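Heme-binding protein A / AI-2 binding protein A (Helicobacter pylori SS1, PDB 6OFQ) binds short peptides such as STSA in the periplasm and probably hands them to an ABC transporter for import. Local coordinates at residues Val244-Pro249 with Gly261-Met266; Phe35-Asp40 with Glu223-Leu228; Lys154-Glu157 with Thr163-Phe166; Ser150-Ser155 with Ala173-Asn178. All coordinates share one frame; numbering follows the deposited sequence. Where two conformers were deposited one is given.

Interaction 1 (Val244-Pro249 with Gly261-Met266); sequences VVRTIP and GEIMLM
Arg-246 and Glu-262 make a salt bridge through one nitrogen and one oxygen: Arg-246 NH1 donates to Glu-262 OE2 over 2.8 Å, with an N-H...O angle of 161°. The guanidinium and carboxylate planes are only 12° apart, and the hydrogen arrives on the anti side of the oxygen. Arg-246 NH2 stays 3.6 Å from Glu-262 OE2, so the pair is not bidentate. Arg-246 NH1 also donates to a water 3.0 Å away, which in turn donates a hydrogen bond to Glu-262 O at 2.7 Å. A bend in the arginine chain (chi3 55°) turns its end across the extended glutamate. Ile-248 CD1 sits 3.8 Å above the plane of the Arg-246 guanidinium, over its centre, and touches Ile-263 CG2 at 4.0 Å.

Further out, Val-34 of strand 32-37 touches both Arg-246 and Ile-263, while Ala-257 and Leu-258 of helix 251-259 also pack on Ile-263. Gly-261 ends that helix in a Schellman motif, just before the glutamate. Strand 242-247, the helix and strand 265-266 form a beta-alpha-beta crossover, with strand 32-37 lying between its two parallel strands. One guanidinium nitrogen thus grips both the side chain and, through water, the backbone of Glu-262. The isoleucine over its face probably limits access of solvent to the charge from that side.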
loop_
_atom_site.group_PDB
_atom_site.type_symbol
_atom_site.label_atom_id
_atom_site.label_comp_id
_atom_site.label_asym_id
_atom_site.label_seq_id
_atom_site.Cartn_x
_atom_site.Cartn_y
_atom_site.Cartn_z
ATOM N N VAL A 244 -6.972 -17.123 10.221
ATOM C CA VAL A 244 -5.845 -17.804 9.601
ATOM C C VAL A 244 -5.632 -17.106 8.262
ATOM O O VAL A 244 -6.498 -17.146 7.390
ATOM C CB VAL A 244 -6.080 -19.308 9.468
ATOM C CG1 VAL A 244 -4.833 -19.977 8.959
ATOM C CG2 VAL A 244 -6.475 -19.953 10.765
ATOM N N VAL A 245 -4.444 -16.539 8.088
ATOM C CA VAL A 245 -4.077 -15.860 6.856
ATOM C C VAL A 245 -3.138 -16.811 6.119
ATOM O O VAL A 245 -1.971 -16.944 6.519
ATOM C CB VAL A 245 -3.402 -14.498 7.128
ATOM C CG1 VAL A 245 -2.986 -13.818 5.817
ATOM C CG2 VAL A 245 -4.332 -13.603 7.919
ATOM N N ARG A 246 -3.676 -17.459 5.078
ATOM C CA ARG A 246 -2.917 -18.424 4.311
ATOM C C ARG A 246 -2.320 -17.800 3.066
ATOM O O ARG A 246 -2.902 -16.953 2.381
ATOM C CB ARG A 246 -3.835 -19.566 3.882
ATOM C CG ARG A 246 -4.298 -20.428 5.059
ATOM C CD ARG A 246 -4.938 -21.779 4.722
ATOM N NE ARG A 246 -4.023 -22.549 3.896
ATOM C CZ ARG A 246 -4.377 -23.566 3.105
ATOM N NH1 ARG A 246 -5.616 -23.982 3.095
ATOM N NH2 ARG A 246 -3.453 -24.145 2.317
ATOM N N THR A 247 -1.128 -18.284 2.740
ATOM C CA THR A 247 -0.481 -18.026 1.460
ATOM C C THR A 247 -0.637 -19.199 0.518
ATOM O O THR A 247 -0.138 -20.265 0.829
ATOM C CB THR A 247 0.994 -17.654 1.631
ATOM O OG1 THR A 247 1.144 -16.475 2.468
ATOM C CG2 THR A 247 1.659 -17.346 0.294
ATOM N N ILE A 248 -1.370 -19.012 -0.572
ATOM C CA ILE A 248 -1.599 -20.044 -1.618
ATOM C C ILE A 248 -1.256 -19.316 -2.895
ATOM O O ILE A 248 -2.023 -18.527 -3.436
ATOM C CB ILE A 248 -3.085 -20.463 -1.657
ATOM C CG1 ILE A 248 -3.464 -21.064 -0.316
ATOM C CG2 ILE A 248 -3.339 -21.462 -2.796
ATOM C CD1 ILE A 248 -4.893 -21.505 -0.181
ATOM N N PRO A 249 -0.050 -19.574 -3.420
ATOM C CA PRO A 249 0.465 -18.710 -4.469
ATOM C C PRO A 249 -0.220 -18.788 -5.805
ATOM O O PRO A 249 -0.383 -17.770 -6.495
ATOM C CB PRO A 249 1.962 -19.087 -4.596
ATOM C CG PRO A 249 2.272 -19.752 -3.312
ATOM C CD PRO A 249 1.006 -20.322 -2.747
ATOM N N GLY A 261 -14.404 -24.926 0.192
ATOM C CA GLY A 261 -14.540 -24.404 1.548
ATOM C C GLY A 261 -13.332 -24.484 2.457
ATOM O O GLY A 261 -13.404 -24.109 3.637
ATOM N N GLU A 262 -12.190 -24.854 1.862
ATOM C CA GLU A 262 -10.950 -24.910 2.602
ATOM C C GLU A 262 -10.510 -23.518 3.040
ATOM O O GLU A 262 -9.821 -23.311 4.044
ATOM C CB GLU A 262 -9.899 -25.555 1.667
ATOM C CG GLU A 262 -8.509 -25.718 2.197
ATOM C CD GLU A 262 -7.538 -26.320 1.188
ATOM O OE1 GLU A 262 -7.993 -27.350 0.594
ATOM O OE2 GLU A 262 -6.449 -25.692 1.038
ATOM N N ILE A 263 -10.783 -22.556 2.163
ATOM C CA ILE A 263 -10.581 -21.148 2.584
ATOM C C ILE A 263 -11.923 -20.456 2.357
ATOM O O ILE A 263 -12.835 -20.965 1.701
ATOM C CB ILE A 263 -9.428 -20.442 1.830
ATOM C CG1 ILE A 263 -9.712 -20.305 0.338
ATOM C CG2 ILE A 263 -8.155 -21.235 2.069
ATOM C CD1 ILE A 263 -10.083 -18.934 -0.087
ATOM N N MET A 264 -12.108 -19.248 2.898
ATOM C CA MET A 264 -13.409 -18.600 3.022
ATOM C C MET A 264 -13.505 -17.234 2.344
ATOM O O MET A 264 -14.606 -16.740 2.112
ATOM C CB MET A 264 -13.819 -18.475 4.476
ATOM C CG MET A 264 -13.866 -19.817 5.205
ATOM S SD MET A 264 -13.746 -19.681 6.991
ATOM C CE MET A 264 -15.260 -18.888 7.398
ATOM N N LEU A 265 -12.366 -16.603 2.112
ATOM C CA LEU A 265 -12.316 -15.231 1.580
ATOM C C LEU A 265 -10.928 -15.157 0.953
ATOM O O LEU A 265 -9.948 -15.584 1.559
ATOM C CB LEU A 265 -12.498 -14.220 2.716
ATOM C CG LEU A 265 -12.061 -12.757 2.605
ATOM C CD1 LEU A 265 -13.010 -12.134 1.663
ATOM C CD2 LEU A 265 -12.229 -12.058 3.941
ATOM N N MET A 266 -10.830 -14.582 -0.237
ATOM C CA MET A 266 -9.537 -14.503 -0.923
ATOM C C MET A 266 -9.352 -13.225 -1.721
ATOM O O MET A 266 -10.295 -12.672 -2.286
ATOM C CB MET A 266 -9.249 -15.697 -1.828
ATOM C CG MET A 266 -10.380 -15.944 -2.771
ATOM S SD MET A 266 -10.056 -17.111 -4.120
ATOM C CE MET A 266 -9.013 -16.216 -5.279
HETATM O O HOH W 1 -7.587 -24.035 5.328
#

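Interaction 2 (Phe35-Asp40 with Glu223-Leu228); sequences FARGAD and EKIILL
Ile-225 brings its CD1 methyl up to the ion pair of Arg-37 and Asp-40, lying 3.6 Å from Arg-37 NH2 and 3.6 Å from Asp-40 OD1. The methyl meets the guanidinium at its edge, near the plane, and the isoleucine crosses the arginine at about a right angle. Within segment 35-40 the salt bridge joins Arg-37 NH2 to Asp-40 OD1 at 3.3 Å.

Two torsions fold the arginine into place: CG stands between the backbone N and the carbonyl carbon (chi1 51°), and the chain then bends at chi2 (74°), which carries the end closer to strand 224-229 than the direction of CB alone would suggest. Asp-40 has its CG opposite the backbone N (chi1 -163°) and leans toward Ile-225. Asp-40 CA lies 3.6 Å above the Arg-37 guanidinium plane, offset toward the rim, so the loop that follows strand 32-37 curls over one face of the group.

Strand 242-247 runs between the two strands joined here and supplies Thr-247 OG1, to which Arg-37 NE is hydrogen-bonded. Arg-37 NH1 forms a salt bridge with Glu-53, and Asp-40 OD2 accepts from Asp-222 N and Trp-219 NE1, near the classic beta bulge of Glu-223 and Lys-224 opposite Asn-220. All three touching residues are buried. The arginine charge is shared between the carboxylates of Asp-40 and Glu-53, which probably balance it in this buried place, while an apolar methyl closes on the ion pair.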
loop_
_atom_site.group_PDB
_atom_site.type_symbol
_atom_site.label_atom_id
_atom_site.label_comp_id
_atom_site.label_asym_id
_atom_site.label_seq_id
_atom_site.Cartn_x
_atom_site.Cartn_y
_atom_site.Cartn_z
ATOM N N PHE A 35 -8.578 -16.710 5.489
ATOM C CA PHE A 35 -8.362 -15.736 4.411
ATOM C C PHE A 35 -7.176 -16.285 3.627
ATOM O O PHE A 35 -6.196 -16.715 4.237
ATOM C CB PHE A 35 -7.985 -14.420 5.067
ATOM C CG PHE A 35 -7.611 -13.287 4.167
ATOM C CD1 PHE A 35 -6.314 -13.082 3.758
ATOM C CD2 PHE A 35 -8.518 -12.330 3.787
ATOM C CE1 PHE A 35 -5.977 -11.997 2.956
ATOM C CE2 PHE A 35 -8.199 -11.228 3.007
ATOM C CZ PHE A 35 -6.899 -11.077 2.582
ATOM N N ALA A 36 -7.240 -16.199 2.315
ATOM C CA ALA A 36 -6.103 -16.625 1.510
ATOM C C ALA A 36 -5.718 -15.523 0.531
ATOM O O ALA A 36 -6.518 -14.774 -0.015
ATOM C CB ALA A 36 -6.453 -17.909 0.741
ATOM N N ARG A 37 -4.418 -15.522 0.237
ATOM C CA ARG A 37 -3.780 -14.523 -0.581
ATOM C C ARG A 37 -2.549 -15.095 -1.233
ATOM O O ARG A 37 -2.101 -16.205 -0.939
ATOM C CB ARG A 37 -3.519 -13.271 0.240
ATOM C CG ARG A 37 -2.806 -13.472 1.566
ATOM C CD ARG A 37 -1.325 -13.775 1.439
ATOM N NE ARG A 37 -0.595 -13.845 2.713
ATOM C CZ ARG A 37 -0.247 -12.832 3.500
ATOM N NH1 ARG A 37 -0.606 -11.631 3.126
ATOM N NH2 ARG A 37 0.328 -13.022 4.649
ATOM N N GLY A 38 -1.993 -14.399 -2.196
ATOM C CA GLY A 38 -0.967 -14.904 -3.083
ATOM C C GLY A 38 0.452 -14.888 -2.631
ATOM O O GLY A 38 1.240 -15.719 -3.078
ATOM N N ALA A 39 0.858 -13.983 -1.746
ATOM C CA ALA A 39 2.248 -13.826 -1.270
ATOM C C ALA A 39 2.213 -13.422 0.187
ATOM O O ALA A 39 1.405 -12.598 0.623
ATOM C CB ALA A 39 2.960 -12.801 -2.102
ATOM N N ASP A 40 3.152 -13.997 0.909
ATOM C CA ASP A 40 3.272 -13.733 2.348
ATOM C C ASP A 40 3.723 -12.295 2.624
ATOM O O ASP A 40 4.279 -11.636 1.793
ATOM C CB ASP A 40 4.283 -14.714 2.932
ATOM C CG ASP A 40 4.232 -14.860 4.438
ATOM O OD1 ASP A 40 3.271 -14.403 5.094
ATOM O OD2 ASP A 40 5.234 -15.452 4.938
ATOM N N GLU A 223 3.485 -19.784 4.360
ATOM C CA GLU A 223 2.432 -20.745 4.623
ATOM C C GLU A 223 1.207 -20.121 5.292
ATOM O O GLU A 223 0.138 -20.013 4.695
ATOM C CB GLU A 223 3.014 -21.898 5.443
ATOM C CG GLU A 223 2.129 -23.056 5.870
ATOM C CD GLU A 223 2.812 -23.785 7.039
ATOM O OE1 GLU A 223 2.153 -23.882 8.115
ATOM O OE2 GLU A 223 4.013 -24.172 6.852
ATOM N N LYS A 224 1.347 -19.701 6.545
ATOM C CA LYS A 224 0.206 -19.109 7.238
ATOM C C LYS A 224 0.648 -18.256 8.414
ATOM O O LYS A 224 1.718 -18.466 9.010
ATOM C CB LYS A 224 -0.784 -20.164 7.764
ATOM C CG LYS A 224 -0.233 -21.072 8.855
ATOM C CD LYS A 224 -1.149 -22.206 9.270
ATOM C CE LYS A 224 -0.575 -23.028 10.403
ATOM N NZ LYS A 224 -1.563 -24.127 10.606
ATOM N N ILE A 225 -0.202 -17.256 8.727
ATOM C CA ILE A 225 -0.160 -16.486 9.967
ATOM C C ILE A 225 -1.467 -16.737 10.699
ATOM O O ILE A 225 -2.573 -16.732 10.083
ATOM C CB ILE A 225 -0.039 -14.997 9.601
ATOM C CG1 ILE A 225 1.347 -14.771 8.987
ATOM C CG2 ILE A 225 -0.303 -14.127 10.823
ATOM C CD1 ILE A 225 1.365 -13.549 8.080
ATOM N N ILE A 226 -1.378 -16.903 12.024
ATOM C CA ILE A 226 -2.554 -17.051 12.857
ATOM C C ILE A 226 -2.671 -15.851 13.772
ATOM O O ILE A 226 -1.691 -15.494 14.454
ATOM C CB ILE A 226 -2.535 -18.361 13.706
ATOM C CG1 ILE A 226 -2.563 -19.578 12.780
ATOM C CG2 ILE A 226 -3.690 -18.388 14.691
ATOM C CD1 ILE A 226 -2.419 -20.907 13.489
ATOM N N LEU A 227 -3.832 -15.207 13.719
ATOM C CA LEU A 227 -4.223 -14.086 14.572
ATOM C C LEU A 227 -5.326 -14.561 15.499
ATOM O O LEU A 227 -6.268 -15.227 15.042
ATOM C CB LEU A 227 -4.762 -12.899 13.752
ATOM C CG LEU A 227 -3.786 -12.443 12.678
ATOM C CD1 LEU A 227 -4.460 -11.371 11.795
ATOM C CD2 LEU A 227 -2.452 -11.952 13.217
ATOM N N LEU A 228 -5.283 -14.148 16.761
ATOM C CA LEU A 228 -6.349 -14.430 17.699
ATOM C C LEU A 228 -7.034 -13.160 18.168
ATOM O O LEU A 228 -6.345 -12.121 18.317
ATOM C CB LEU A 228 -5.725 -15.205 18.871
ATOM C CG LEU A 228 -5.071 -16.547 18.563
ATOM C CD1 LEU A 228 -4.309 -17.136 19.730
ATOM C CD2 LEU A 228 -6.185 -17.473 18.052
#

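Interaction 3 (Lys154-Glu157 with Thr163-Phe166); sequences KSIE and TIRF
Ile-156 and Phe-166 face each other as a non-hydrogen-bonded pair of a beta hairpin, in which strand 153-160 turns back into strand 163-168 at one edge of an antiparallel sheet. From CB the isoleucine divides. Ile-156 CG2 stands over one face of the Phe-166 ring and reaches 4.0 Å from Ile-164 CG2. The other branch (chi1 -38°, rotated well off the staggered -60°) runs beside the phenylalanine, with Ile-156 CG1 3.8 Å from Phe-166 CD1. At the tip, Ile-156 CD1 comes 3.8 Å from Phe-166 CE1. The two side chains therefore lie alongside, pointing the same way. Helix 116-127 packs on this face of the sheet, where Leu-120, Phe-123 and Met-127 touch Ile-156 and Phe-123 meets the ring of Phe-166.

One residue on, Glu-157 and Arg-165 are the hydrogen-bonded pair, their side chains on the other face. Arg-165 N donates to Glu-157 O at 2.8 Å, and Glu-157 N donates to Arg-165 O at 2.9 Å. CA-H...O contacts add to these bonds, among them Ile-164 CA to Glu-157 O at 3.3 Å. Behind the pair the strand is irregular: Lys-154 and Ser-155 both face Thr-167 in a classic beta bulge. On the Glu-157 face a water links the strands, bonded to Arg-165 O and lying 2.8 Å from Ser-155 OG and 2.7 Å from Glu-157 OE1.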
loop_
_atom_site.group_PDB
_atom_site.type_symbol
_atom_site.label_atom_id
_atom_site.label_comp_id
_atom_site.label_asym_id
_atom_site.label_seq_id
_atom_site.Cartn_x
_atom_site.Cartn_y
_atom_site.Cartn_z
ATOM N N LYS A 154 9.182 19.138 12.691
ATOM C CA LYS A 154 10.217 19.873 13.460
ATOM C C LYS A 154 10.485 19.227 14.803
ATOM O O LYS A 154 11.642 19.051 15.177
ATOM C CB LYS A 154 9.876 21.358 13.511
ATOM C CG LYS A 154 10.850 22.208 14.347
ATOM C CD LYS A 154 10.463 23.683 14.335
ATOM C CE LYS A 154 11.538 24.441 15.096
ATOM N NZ LYS A 154 11.344 25.884 14.791
ATOM N N SER A 155 9.434 18.954 15.563
ATOM C CA SER A 155 9.553 18.301 16.843
ATOM C C SER A 155 8.342 17.481 17.214
ATOM O O SER A 155 7.246 17.719 16.707
ATOM C CB SER A 155 9.787 19.357 17.918
ATOM O OG SER A 155 8.729 20.272 18.012
ATOM N N ILE A 156 8.627 16.476 18.037
ATOM C CA ILE A 156 7.647 15.677 18.726
ATOM C C ILE A 156 7.908 15.726 20.203
ATOM O O ILE A 156 9.024 15.395 20.605
ATOM C CB ILE A 156 7.599 14.217 18.243
ATOM C CG1 ILE A 156 7.795 14.138 16.741
ATOM C CG2 ILE A 156 6.385 13.510 18.784
ATOM C CD1 ILE A 156 7.890 12.691 16.241
ATOM N N GLU A 157 6.881 16.065 20.987
ATOM C CA GLU A 157 7.023 16.227 22.436
ATOM C C GLU A 157 5.949 15.436 23.139
ATOM O O GLU A 157 4.764 15.537 22.786
ATOM C CB GLU A 157 6.800 17.679 22.859
ATOM C CG GLU A 157 7.749 18.690 22.265
ATOM C CD GLU A 157 7.163 20.080 22.526
ATOM O OE1 GLU A 157 6.355 20.642 21.734
ATOM O OE2 GLU A 157 7.440 20.618 23.635
ATOM N N THR A 163 -0.241 12.928 26.338
ATOM C CA THR A 163 -0.342 14.088 25.405
ATOM C C THR A 163 0.917 14.188 24.551
ATOM O O THR A 163 2.035 14.315 25.039
ATOM C CB THR A 163 -0.567 15.435 26.176
ATOM O OG1 THR A 163 -1.582 15.258 27.156
ATOM C CG2 THR A 163 -0.973 16.554 25.200
ATOM N N ILE A 164 0.686 14.158 23.227
ATOM C CA ILE A 164 1.729 14.302 22.246
ATOM C C ILE A 164 1.520 15.547 21.387
ATOM O O ILE A 164 0.424 15.784 20.907
ATOM C CB ILE A 164 1.811 13.031 21.338
ATOM C CG1 ILE A 164 2.414 11.817 22.106
ATOM C CG2 ILE A 164 2.614 13.347 20.095
ATOM C CD1 ILE A 164 3.918 11.861 22.190
ATOM N N ARG A 165 2.561 16.350 21.231
ATOM C CA ARG A 165 2.482 17.551 20.379
ATOM C C ARG A 165 3.509 17.481 19.258
ATOM O O ARG A 165 4.701 17.292 19.512
ATOM C CB ARG A 165 2.738 18.819 21.190
ATOM C CG ARG A 165 2.735 20.072 20.327
ATOM C CD ARG A 165 2.663 21.341 21.163
ATOM N NE ARG A 165 1.298 21.484 21.697
ATOM C CZ ARG A 165 0.921 22.277 22.706
ATOM N NH1 ARG A 165 1.782 22.986 23.413
ATOM N NH2 ARG A 165 -0.332 22.293 23.070
ATOM N N PHE A 166 3.040 17.574 18.018
ATOM C CA PHE A 166 3.877 17.702 16.842
ATOM C C PHE A 166 3.926 19.136 16.417
ATOM O O PHE A 166 2.870 19.806 16.420
ATOM C CB PHE A 166 3.270 16.919 15.646
ATOM C CG PHE A 166 3.229 15.427 15.797
ATOM C CD1 PHE A 166 4.272 14.613 15.338
ATOM C CD2 PHE A 166 2.115 14.848 16.331
ATOM C CE1 PHE A 166 4.202 13.231 15.471
ATOM C CE2 PHE A 166 2.014 13.473 16.447
ATOM C CZ PHE A 166 3.079 12.685 16.054
HETATM O O HOH W 2 6.318 19.666 19.244
#

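Interaction 4 (Ser150-Ser155 with Ala173-Asn178); sequences SHIIKS and APFLAN
Phe-175 carries the whole contact for segment 173-178, its ring reaching Ile-152 and Ile-153 where a helix gives way to a strand. Ahead of it, Ala-173 is tied by a backbone hydrogen bond to Lys-472, and Pro-174 offers its carbonyl to the short helix that follows: Asn-178 N donates to Pro-174 O over 2.9 Å.

The side chain of Phe-175, the first residue of that helix, has CG opposite the backbone N (chi1 -168°), which sends the ring toward segment 150-155. Phe-175 CD1 lies 4.0 Å from Ile-152 CG2, the two side chains sliding past each other in opposite directions. Farther out, Phe-175 CE1 meets both parts of the longer Ile-153 branch, at 3.9 Å from Ile-153 CG1 and 4.0 Å from Ile-153 CD1, with the isoleucine crossing the phenylalanine at about a right angle. Both approaches to the ring are oblique.

Helix 149-152 ends at Ile-152, and Ile-153 opens strand 153-160, the outermost strand of a five-stranded antiparallel sheet. The chain runs through the hairpin to strand 163-168 before helix 175-178 brings Phe-175 back against this junction. There the ring also meets Tyr-92 and Phe-166 edge-to-face, and Ile-153 touches Phe-166 as well.

Next in sequence, Leu-176 packs on Ile-75 and Trp-83 of strand 75-85, and Ala-177 likewise touches Ile-75. Asn-178, one helical turn after Pro-174, directs its CB toward segment 150-155, and its side chain touches Met-147 and Ile-432.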
loop_
_atom_site.group_PDB
_atom_site.type_symbol
_atom_site.label_atom_id
_atom_site.label_comp_id
_atom_site.label_asym_id
_atom_site.label_seq_id
_atom_site.Cartn_x
_atom_site.Cartn_y
_atom_site.Cartn_z
ATOM N N SER A 150 10.993 13.433 8.017
ATOM C CA SER A 150 11.927 14.207 8.846
ATOM C C SER A 150 12.029 15.655 8.412
ATOM O O SER A 150 12.504 16.429 9.253
ATOM C CB SER A 150 13.324 13.593 8.763
ATOM O OG SER A 150 13.352 12.322 9.408
ATOM N N HIS A 151 11.723 16.036 7.177
ATOM C CA HIS A 151 11.562 17.402 6.724
ATOM C C HIS A 151 10.281 18.037 7.232
ATOM O O HIS A 151 10.210 19.272 7.311
ATOM C CB HIS A 151 11.613 17.486 5.200
ATOM C CG HIS A 151 12.882 16.909 4.655
ATOM N ND1 HIS A 151 14.119 17.329 5.095
ATOM C CD2 HIS A 151 13.104 15.869 3.816
ATOM C CE1 HIS A 151 15.054 16.594 4.521
ATOM N NE2 HIS A 151 14.464 15.729 3.714
ATOM N N ILE A 152 9.223 17.247 7.337
ATOM C CA ILE A 152 7.893 17.739 7.730
ATOM C C ILE A 152 7.841 18.072 9.206
ATOM O O ILE A 152 7.339 19.123 9.625
ATOM C CB ILE A 152 6.833 16.696 7.362
ATOM C CG1 ILE A 152 6.716 16.568 5.835
ATOM C CG2 ILE A 152 5.460 16.987 7.936
ATOM C CD1 ILE A 152 5.889 15.387 5.343
ATOM N N ILE A 153 8.310 17.151 10.031
ATOM C CA ILE A 153 8.220 17.278 11.486
ATOM C C ILE A 153 9.439 17.991 12.046
ATOM O O ILE A 153 10.591 17.589 11.821
ATOM C CB ILE A 153 8.060 15.889 12.165
ATOM C CG1 ILE A 153 6.790 15.199 11.681
ATOM C CG2 ILE A 153 8.160 16.049 13.672
ATOM C CD1 ILE A 153 6.684 13.756 12.132
ATOM N N LYS A 154 9.182 19.138 12.691
ATOM C CA LYS A 154 10.217 19.873 13.460
ATOM C C LYS A 154 10.485 19.227 14.803
ATOM O O LYS A 154 11.642 19.051 15.177
ATOM C CB LYS A 154 9.876 21.358 13.511
ATOM C CG LYS A 154 10.850 22.208 14.347
ATOM C CD LYS A 154 10.463 23.683 14.335
ATOM C CE LYS A 154 11.538 24.441 15.096
ATOM N NZ LYS A 154 11.344 25.884 14.791
ATOM N N SER A 155 9.434 18.954 15.563
ATOM C CA SER A 155 9.553 18.301 16.843
ATOM C C SER A 155 8.342 17.481 17.214
ATOM O O SER A 155 7.246 17.719 16.707
ATOM C CB SER A 155 9.787 19.357 17.918
ATOM O OG SER A 155 8.729 20.272 18.012
ATOM N N ALA A 173 -1.027 19.524 4.517
ATOM C CA ALA A 173 -2.425 19.144 4.424
ATOM C C ALA A 173 -2.658 17.654 4.686
ATOM O O ALA A 173 -3.590 17.351 5.415
ATOM C CB ALA A 173 -3.053 19.588 3.100
ATOM N N PRO A 174 -1.837 16.764 4.138
ATOM C CA PRO A 174 -2.036 15.320 4.426
ATOM C C PRO A 174 -1.653 14.831 5.782
ATOM O O PRO A 174 -1.876 13.660 6.070
ATOM C CB PRO A 174 -1.138 14.627 3.390
ATOM C CG PRO A 174 -0.797 15.676 2.400
ATOM C CD PRO A 174 -0.801 16.973 3.104
ATOM N N PHE A 175 -1.110 15.672 6.665
ATOM C CA PHE A 175 -0.480 15.138 7.888
ATOM C C PHE A 175 -1.438 14.347 8.752
ATOM O O PHE A 175 -1.066 13.268 9.232
ATOM C CB PHE A 175 0.179 16.289 8.687
ATOM C CG PHE A 175 1.109 15.835 9.806
ATOM C CD1 PHE A 175 2.290 15.181 9.533
ATOM C CD2 PHE A 175 0.679 15.927 11.139
ATOM C CE1 PHE A 175 3.089 14.778 10.594
ATOM C CE2 PHE A 175 1.465 15.500 12.198
ATOM C CZ PHE A 175 2.651 14.899 11.901
ATOM N N LEU A 176 -2.655 14.829 9.015
ATOM C CA LEU A 176 -3.563 14.108 9.871
ATOM C C LEU A 176 -3.854 12.736 9.292
ATOM O O LEU A 176 -3.780 11.736 10.034
ATOM C CB LEU A 176 -4.850 14.881 10.108
ATOM C CG LEU A 176 -5.811 14.261 11.109
ATOM C CD1 LEU A 176 -5.292 14.235 12.514
ATOM C CD2 LEU A 176 -7.147 14.985 11.012
ATOM N N ALA A 177 -4.136 12.638 7.990
ATOM C CA ALA A 177 -4.425 11.348 7.372
ATOM C C ALA A 177 -3.189 10.438 7.364
ATOM O O ALA A 177 -3.274 9.223 7.620
ATOM C CB ALA A 177 -4.859 11.573 5.932
ATOM N N ASN A 178 -2.013 11.038 7.253
ATOM C CA ASN A 178 -0.756 10.308 7.294
ATOM C C ASN A 178 -0.633 9.500 8.598
ATOM O O ASN A 178 -0.078 8.372 8.682
ATOM C CB ASN A 178 0.497 11.147 7.155
ATOM C CG ASN A 178 0.659 11.738 5.789
ATOM O OD1 ASN A 178 0.067 11.304 4.796
ATOM N ND2 ASN A 178 1.521 12.738 5.782
#

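From the N terminus, segment 35-40 opens the longest loop, which interaction 2 closes only at 223-228. Within that span, interactions 3 and 4 start from the same stretch, sharing Lys-154 and Ser-155; interaction 3 closes first, at 163-166, and interaction 4 later, at 173-178. They meet where Phe-166 CD1 lies 3.8 Å from Phe-175 CZ. Interaction 1 follows in series, a short loop closed after interaction 2. Interactions 1 and 2 join in one mixed sheet, with Val-245 N 2.7 Å from Ile-225 O, probably a hydrogen bond. Interaction 3 pairs two strands of the antiparallel sheet, and interaction 4 sets helix 175-178 against the start of its edge strand.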